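Local coordinates for protein enoyl-CoA hydratase subunit II (Geobacillus kaustophilus, PDB 2EJ5) that probably acts on enoyl-CoA thioesters as a hydratase of the crotonase family, with a likely part in phenylacetic acid breakdown, at residues L114-F127 with L175-V189. Residues are numbered along the deposited sequence; the frame is centred on the assembly and turned at random.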
loop_
_atom_site.group_PDB
_atom_site.type_symbol
_atom_site.label_atom_id
_atom_site.label_comp_id
_atom_site.label_asym_id
_atom_site.label_seq_id
_atom_site.Cartn_x
_atom_site.Cartn_y
_atom_site.Cartn_z
ATOM N N LEU A 114 -9.576 -12.925 -0.127
ATOM C CA LEU A 114 -8.863 -11.666 -0.353
ATOM C C LEU A 114 -9.513 -10.833 -1.453
ATOM O O LEU A 114 -9.386 -9.594 -1.459
ATOM C CB LEU A 114 -7.409 -11.976 -0.744
ATOM C CG LEU A 114 -6.537 -12.779 0.209
ATOM C CD1 LEU A 114 -5.107 -12.940 -0.376
ATOM C CD2 LEU A 114 -6.487 -12.109 1.612
ATOM N N ALA A 115 -10.181 -11.498 -2.412
ATOM C CA ALA A 115 -10.834 -10.791 -3.528
ATOM C C ALA A 115 -12.171 -10.141 -3.156
ATOM O O ALA A 115 -12.721 -9.323 -3.928
ATOM C CB ALA A 115 -11.015 -11.718 -4.765
ATOM N N CYS A 116 -12.721 -10.515 -1.996
ATOM C CA CYS A 116 -13.986 -9.925 -1.542
ATOM C C CYS A 116 -13.764 -8.554 -0.931
ATOM O O CYS A 116 -12.647 -8.206 -0.616
ATOM C CB CYS A 116 -14.684 -10.858 -0.548
ATOM S SG CYS A 116 -15.212 -12.419 -1.385
ATOM N N ASP A 117 -14.837 -7.787 -0.754
ATOM C CA ASP A 117 -14.731 -6.395 -0.266
ATOM C C ASP A 117 -14.554 -6.315 1.254
ATOM O O ASP A 117 -13.852 -5.408 1.764
ATOM C CB ASP A 117 -15.981 -5.579 -0.663
ATOM C CG ASP A 117 -16.256 -5.627 -2.152
ATOM O OD1 ASP A 117 -15.318 -5.357 -2.947
ATOM O OD2 ASP A 117 -17.416 -5.912 -2.532
ATOM N N PHE A 118 -15.211 -7.220 1.970
ATOM C CA PHE A 118 -15.116 -7.313 3.427
ATOM C C PHE A 118 -14.872 -8.764 3.787
ATOM O O PHE A 118 -15.345 -9.668 3.052
ATOM C CB PHE A 118 -16.437 -6.865 4.076
ATOM C CG PHE A 118 -16.875 -5.471 3.694
ATOM C CD1 PHE A 118 -16.372 -4.351 4.385
ATOM C CD2 PHE A 118 -17.794 -5.271 2.672
ATOM C CE1 PHE A 118 -16.764 -3.058 4.067
ATOM C CE2 PHE A 118 -18.206 -3.976 2.344
ATOM C CZ PHE A 118 -17.693 -2.858 3.050
ATOM N N ARG A 119 -14.142 -9.002 4.885
ATOM C CA ARG A 119 -13.836 -10.359 5.370
ATOM C C ARG A 119 -14.220 -10.414 6.858
ATOM O O ARG A 119 -13.604 -9.725 7.683
ATOM C CB ARG A 119 -12.330 -10.698 5.234
ATOM C CG ARG A 119 -11.858 -11.110 3.786
ATOM C CD ARG A 119 -10.324 -10.979 3.583
ATOM N NE ARG A 119 -10.046 -9.554 3.585
ATOM C CZ ARG A 119 -10.345 -8.749 2.570
ATOM N NH1 ARG A 119 -10.866 -9.251 1.462
ATOM N NH2 ARG A 119 -10.142 -7.445 2.658
ATOM N N LEU A 120 -15.277 -11.165 7.171
ATOM C CA LEU A 120 -15.715 -11.344 8.545
ATOM C C LEU A 120 -15.176 -12.702 8.920
ATOM O O LEU A 120 -15.564 -13.697 8.321
ATOM C CB LEU A 120 -17.258 -11.352 8.639
ATOM C CG LEU A 120 -18.031 -10.169 8.066
ATOM C CD1 LEU A 120 -19.568 -10.379 8.211
ATOM C CD2 LEU A 120 -17.596 -8.839 8.769
ATOM N N LEU A 121 -14.291 -12.742 9.898
ATOM C CA LEU A 121 -13.683 -14.000 10.279
ATOM C C LEU A 121 -14.338 -14.483 11.577
ATOM O O LEU A 121 -14.417 -13.743 12.546
ATOM C CB LEU A 121 -12.192 -13.828 10.484
ATOM C CG LEU A 121 -11.236 -14.011 9.288
ATOM C CD1 LEU A 121 -11.619 -13.327 7.988
ATOM C CD2 LEU A 121 -9.859 -13.555 9.755
ATOM N N SER A 122 -14.816 -15.716 11.562
ATOM C CA SER A 122 -15.239 -16.353 12.795
ATOM C C SER A 122 -14.019 -16.524 13.678
ATOM O O SER A 122 -12.885 -16.555 13.175
ATOM C CB SER A 122 -15.866 -17.700 12.484
ATOM O OG SER A 122 -15.706 -18.524 13.607
ATOM N N GLU A 123 -14.204 -16.665 14.995
ATOM C CA GLU A 123 -13.019 -16.782 15.847
ATOM C C GLU A 123 -12.185 -18.037 15.559
ATOM O O GLU A 123 -11.024 -18.105 15.948
ATOM C CB GLU A 123 -13.345 -16.658 17.345
ATOM C CG GLU A 123 -14.132 -17.781 17.944
ATOM C CD GLU A 123 -14.489 -17.520 19.441
ATOM O OE1 GLU A 123 -13.561 -17.207 20.250
ATOM O OE2 GLU A 123 -15.690 -17.642 19.795
ATOM N N LYS A 124 -12.770 -19.011 14.859
ATOM C CA LYS A 124 -12.075 -20.256 14.544
ATOM C C LYS A 124 -11.542 -20.310 13.092
ATOM O O LYS A 124 -10.982 -21.317 12.684
ATOM C CB LYS A 124 -12.977 -21.458 14.823
ATOM C CG LYS A 124 -14.067 -21.704 13.798
ATOM C CD LYS A 124 -14.734 -23.083 14.015
ATOM C CE LYS A 124 -16.009 -23.239 13.190
ATOM N NZ LYS A 124 -15.712 -23.500 11.729
ATOM N N ALA A 125 -11.736 -19.238 12.325
ATOM C CA ALA A 125 -11.228 -19.174 10.942
ATOM C C ALA A 125 -9.702 -19.021 10.960
ATOM O O ALA A 125 -9.133 -18.698 11.988
ATOM C CB ALA A 125 -11.871 -18.006 10.206
ATOM N N SER A 126 -9.050 -19.216 9.806
ATOM C CA SER A 126 -7.602 -19.067 9.669
ATOM C C SER A 126 -7.294 -18.958 8.188
ATOM O O SER A 126 -8.081 -19.391 7.355
ATOM C CB SER A 126 -6.872 -20.267 10.246
ATOM O OG SER A 126 -7.336 -21.421 9.588
ATOM N N PHE A 127 -6.176 -18.323 7.864
ATOM C CA PHE A 127 -5.778 -18.183 6.485
ATOM C C PHE A 127 -4.501 -18.979 6.339
ATOM O O PHE A 127 -3.565 -18.814 7.122
ATOM C CB PHE A 127 -5.555 -16.699 6.105
ATOM C CG PHE A 127 -6.814 -15.909 5.873
ATOM C CD1 PHE A 127 -7.828 -16.387 5.037
ATOM C CD2 PHE A 127 -6.953 -14.633 6.438
ATOM C CE1 PHE A 127 -8.966 -15.618 4.794
ATOM C CE2 PHE A 127 -8.069 -13.856 6.223
ATOM C CZ PHE A 127 -9.085 -14.322 5.374
ATOM N N LEU A 175 -6.157 -8.036 7.431
ATOM C CA LEU A 175 -6.891 -8.997 6.594
ATOM C C LEU A 175 -8.324 -9.342 7.040
ATOM O O LEU A 175 -9.048 -10.065 6.323
ATOM C CB LEU A 175 -6.072 -10.284 6.463
ATOM C CG LEU A 175 -4.751 -10.147 5.716
ATOM C CD1 LEU A 175 -4.054 -11.517 5.679
ATOM C CD2 LEU A 175 -5.016 -9.658 4.317
ATOM N N ALA A 176 -8.726 -8.850 8.208
ATOM C CA ALA A 176 -10.110 -9.014 8.682
ATOM C C ALA A 176 -10.837 -7.675 8.929
ATOM O O ALA A 176 -10.346 -6.795 9.630
ATOM C CB ALA A 176 -10.139 -9.881 9.975
ATOM N N THR A 177 -12.023 -7.535 8.353
ATOM C CA THR A 177 -12.946 -6.478 8.729
ATOM C C THR A 177 -13.347 -6.584 10.212
ATOM O O THR A 177 -13.397 -5.568 10.921
ATOM C CB THR A 177 -14.193 -6.542 7.893
ATOM O OG1 THR A 177 -13.792 -6.570 6.521
ATOM C CG2 THR A 177 -15.076 -5.328 8.178
ATOM N N LYS A 178 -13.662 -7.803 10.663
ATOM C CA LYS A 178 -13.786 -8.065 12.095
ATOM C C LYS A 178 -13.697 -9.552 12.389
ATOM O O LYS A 178 -13.813 -10.370 11.482
ATOM C CB LYS A 178 -15.080 -7.473 12.671
ATOM C CG LYS A 178 -16.363 -7.771 11.955
ATOM C CD LYS A 178 -17.478 -6.926 12.596
ATOM C CE LYS A 178 -18.776 -7.020 11.821
ATOM N NZ LYS A 178 -19.945 -6.511 12.601
ATOM N N VAL A 179 -13.464 -9.875 13.660
ATOM C CA VAL A 179 -13.445 -11.238 14.129
ATOM C C VAL A 179 -14.676 -11.407 15.018
ATOM O O VAL A 179 -14.905 -10.613 15.954
ATOM C CB VAL A 179 -12.164 -11.534 14.886
ATOM C CG1 VAL A 179 -12.128 -12.980 15.375
ATOM C CG2 VAL A 179 -10.953 -11.256 13.964
ATOM N N ILE A 180 -15.460 -12.434 14.709
ATOM C CA ILE A 180 -16.754 -12.647 15.349
ATOM C C ILE A 180 -16.715 -13.909 16.218
ATOM O O ILE A 180 -16.230 -14.957 15.777
ATOM C CB ILE A 180 -17.883 -12.675 14.286
ATOM C CG1 ILE A 180 -17.827 -11.362 13.441
ATOM C CG2 ILE A 180 -19.258 -12.864 14.978
ATOM C CD1 ILE A 180 -18.759 -11.285 12.249
ATOM N N PRO A 181 -17.166 -13.797 17.490
ATOM C CA PRO A 181 -17.273 -14.991 18.331
ATOM C C PRO A 181 -18.190 -16.043 17.761
ATOM O O PRO A 181 -19.177 -15.727 17.084
ATOM C CB PRO A 181 -17.813 -14.433 19.670
ATOM C CG PRO A 181 -17.246 -12.989 19.687
ATOM C CD PRO A 181 -17.524 -12.575 18.233
ATOM N N LEU A 182 -17.877 -17.303 18.018
ATOM C CA LEU A 182 -18.706 -18.385 17.469
ATOM C C LEU A 182 -20.219 -18.333 17.805
ATOM O O LEU A 182 -21.058 -18.550 16.934
ATOM C CB LEU A 182 -18.138 -19.756 17.827
ATOM C CG LEU A 182 -18.845 -20.932 17.146
ATOM C CD1 LEU A 182 -19.005 -20.667 15.611
ATOM C CD2 LEU A 182 -18.091 -22.252 17.391
ATOM N N SER A 183 -20.580 -18.073 19.049
ATOM C CA SER A 183 -22.016 -18.031 19.376
ATOM C C SER A 183 -22.769 -16.930 18.610
ATOM O O SER A 183 -23.980 -17.029 18.407
ATOM C CB SER A 183 -22.209 -17.838 20.881
ATOM O OG SER A 183 -21.638 -16.621 21.284
ATOM N N ASP A 184 -22.037 -15.888 18.203
ATOM C CA ASP A 184 -22.585 -14.660 17.588
ATOM C C ASP A 184 -22.578 -14.709 16.058
ATOM O O ASP A 184 -23.092 -13.819 15.392
ATOM C CB ASP A 184 -21.745 -13.467 18.016
ATOM C CG ASP A 184 -21.947 -13.108 19.480
ATOM O OD1 ASP A 184 -22.851 -13.699 20.119
ATOM O OD2 ASP A 184 -21.210 -12.236 19.979
ATOM N N TRP A 185 -21.990 -15.767 15.529
ATOM C CA TRP A 185 -21.626 -15.847 14.132
ATOM C C TRP A 185 -22.797 -15.616 13.189
ATOM O O TRP A 185 -22.774 -14.656 12.402
ATOM C CB TRP A 185 -20.972 -17.204 13.848
ATOM C CG TRP A 185 -20.601 -17.384 12.399
ATOM C CD1 TRP A 185 -21.139 -18.282 11.497
ATOM C CD2 TRP A 185 -19.620 -16.625 11.676
ATOM N NE1 TRP A 185 -20.534 -18.127 10.255
ATOM C CE2 TRP A 185 -19.608 -17.111 10.343
ATOM C CE3 TRP A 185 -18.737 -15.589 12.032
ATOM C CZ2 TRP A 185 -18.745 -16.601 9.379
ATOM C CZ3 TRP A 185 -17.899 -15.070 11.057
ATOM C CH2 TRP A 185 -17.901 -15.585 9.756
ATOM N N GLU A 186 -23.830 -16.470 13.259
ATOM C CA GLU A 186 -24.896 -16.382 12.255
ATOM C C GLU A 186 -25.586 -15.000 12.281
ATOM O O GLU A 186 -25.888 -14.421 11.238
ATOM C CB GLU A 186 -25.937 -17.521 12.385
ATOM C CG GLU A 186 -25.386 -18.952 12.494
ATOM C CD GLU A 186 -24.917 -19.551 11.151
ATOM O OE1 GLU A 186 -25.177 -18.948 10.077
ATOM O OE2 GLU A 186 -24.293 -20.647 11.174
ATOM N N GLU A 187 -25.818 -14.462 13.479
ATOM C CA GLU A 187 -26.550 -13.200 13.590
ATOM C C GLU A 187 -25.708 -12.009 13.154
ATOM O O GLU A 187 -26.215 -11.113 12.486
ATOM C CB GLU A 187 -27.093 -12.961 15.014
ATOM C CG GLU A 187 -27.833 -11.630 15.160
ATOM C CD GLU A 187 -29.196 -11.595 14.481
ATOM O OE1 GLU A 187 -29.702 -12.643 14.014
ATOM O OE2 GLU A 187 -29.778 -10.497 14.410
ATOM N N GLU A 188 -24.440 -11.984 13.529
ATOM C CA GLU A 188 -23.601 -10.827 13.156
ATOM C C GLU A 188 -23.327 -10.753 11.668
ATOM O O GLU A 188 -23.274 -9.644 11.102
ATOM C CB GLU A 188 -22.286 -10.827 13.907
ATOM C CG GLU A 188 -22.465 -10.684 15.366
ATOM C CD GLU A 188 -22.221 -9.288 15.833
ATOM O OE1 GLU A 188 -22.687 -8.311 15.166
ATOM O OE2 GLU A 188 -21.549 -9.183 16.886
ATOM N N VAL A 189 -23.106 -11.920 11.047
ATOM C CA VAL A 189 -22.996 -11.997 9.595
ATOM C C VAL A 189 -24.274 -11.486 8.922
ATOM O O VAL A 189 -24.216 -10.611 8.057
ATOM C CB VAL A 189 -22.647 -13.442 9.108
ATOM C CG1 VAL A 189 -22.735 -13.535 7.617
ATOM C CG2 VAL A 189 -21.257 -13.836 9.600
HETATM O O HOH W 1 -18.758 -18.006 21.194
#
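L121 bonds through both its N and its O to the strand 178-180: its N donates to K178 O at 2.9 Å, nearly straight at 170°, and its O accepts from I180 N, the pattern of a parallel pair, with V179 opposite L121. At the start of the pairing T177 bonds with both its backbone and its side chain. With OG1 turned beside its own backbone N (chi1 -52°), the hydroxyl takes the N-H of R119 at 3.0 Å, while T177 N donates to R119 O. The R119 side chain, bent at chi3, brings NE to L175 O at 3.0 Å; that oxygen lies in the guanidinium plane, although NE stands above the carbonyl plane. NH1 reaches C116 O and also A113 O, so the group ties the end of helix 108-115 to the segment entering the outer strand. A leucine at R119 would probably leave the carbonyls of L175, C116 and A113 without these N-H donors and let the chain around L175 shift. Packing is tight on the face bearing L120 and S122. There W185 lies between S122 CB, 3.8 Å from the centroid of its six-membered ring in a CH-pi contact, and V189 CG2 over the opposite face; L120 extends alongside K178, its CD2 3.6 Å from K178 CG. Past the C-terminal ends of the two strands the contact opens to solvent. There the E123 carboxylate reaches the turn, OE2 accepting from L182 N at 2.8 Å on its anti side, with a water that accepts from S183 N and donates only weakly to OE2. Strand 97-101 flanks 118-122 on its other edge, making 178-180 the last strand of the parallel part of the chain's main sheet, as expected of the crotonase fold.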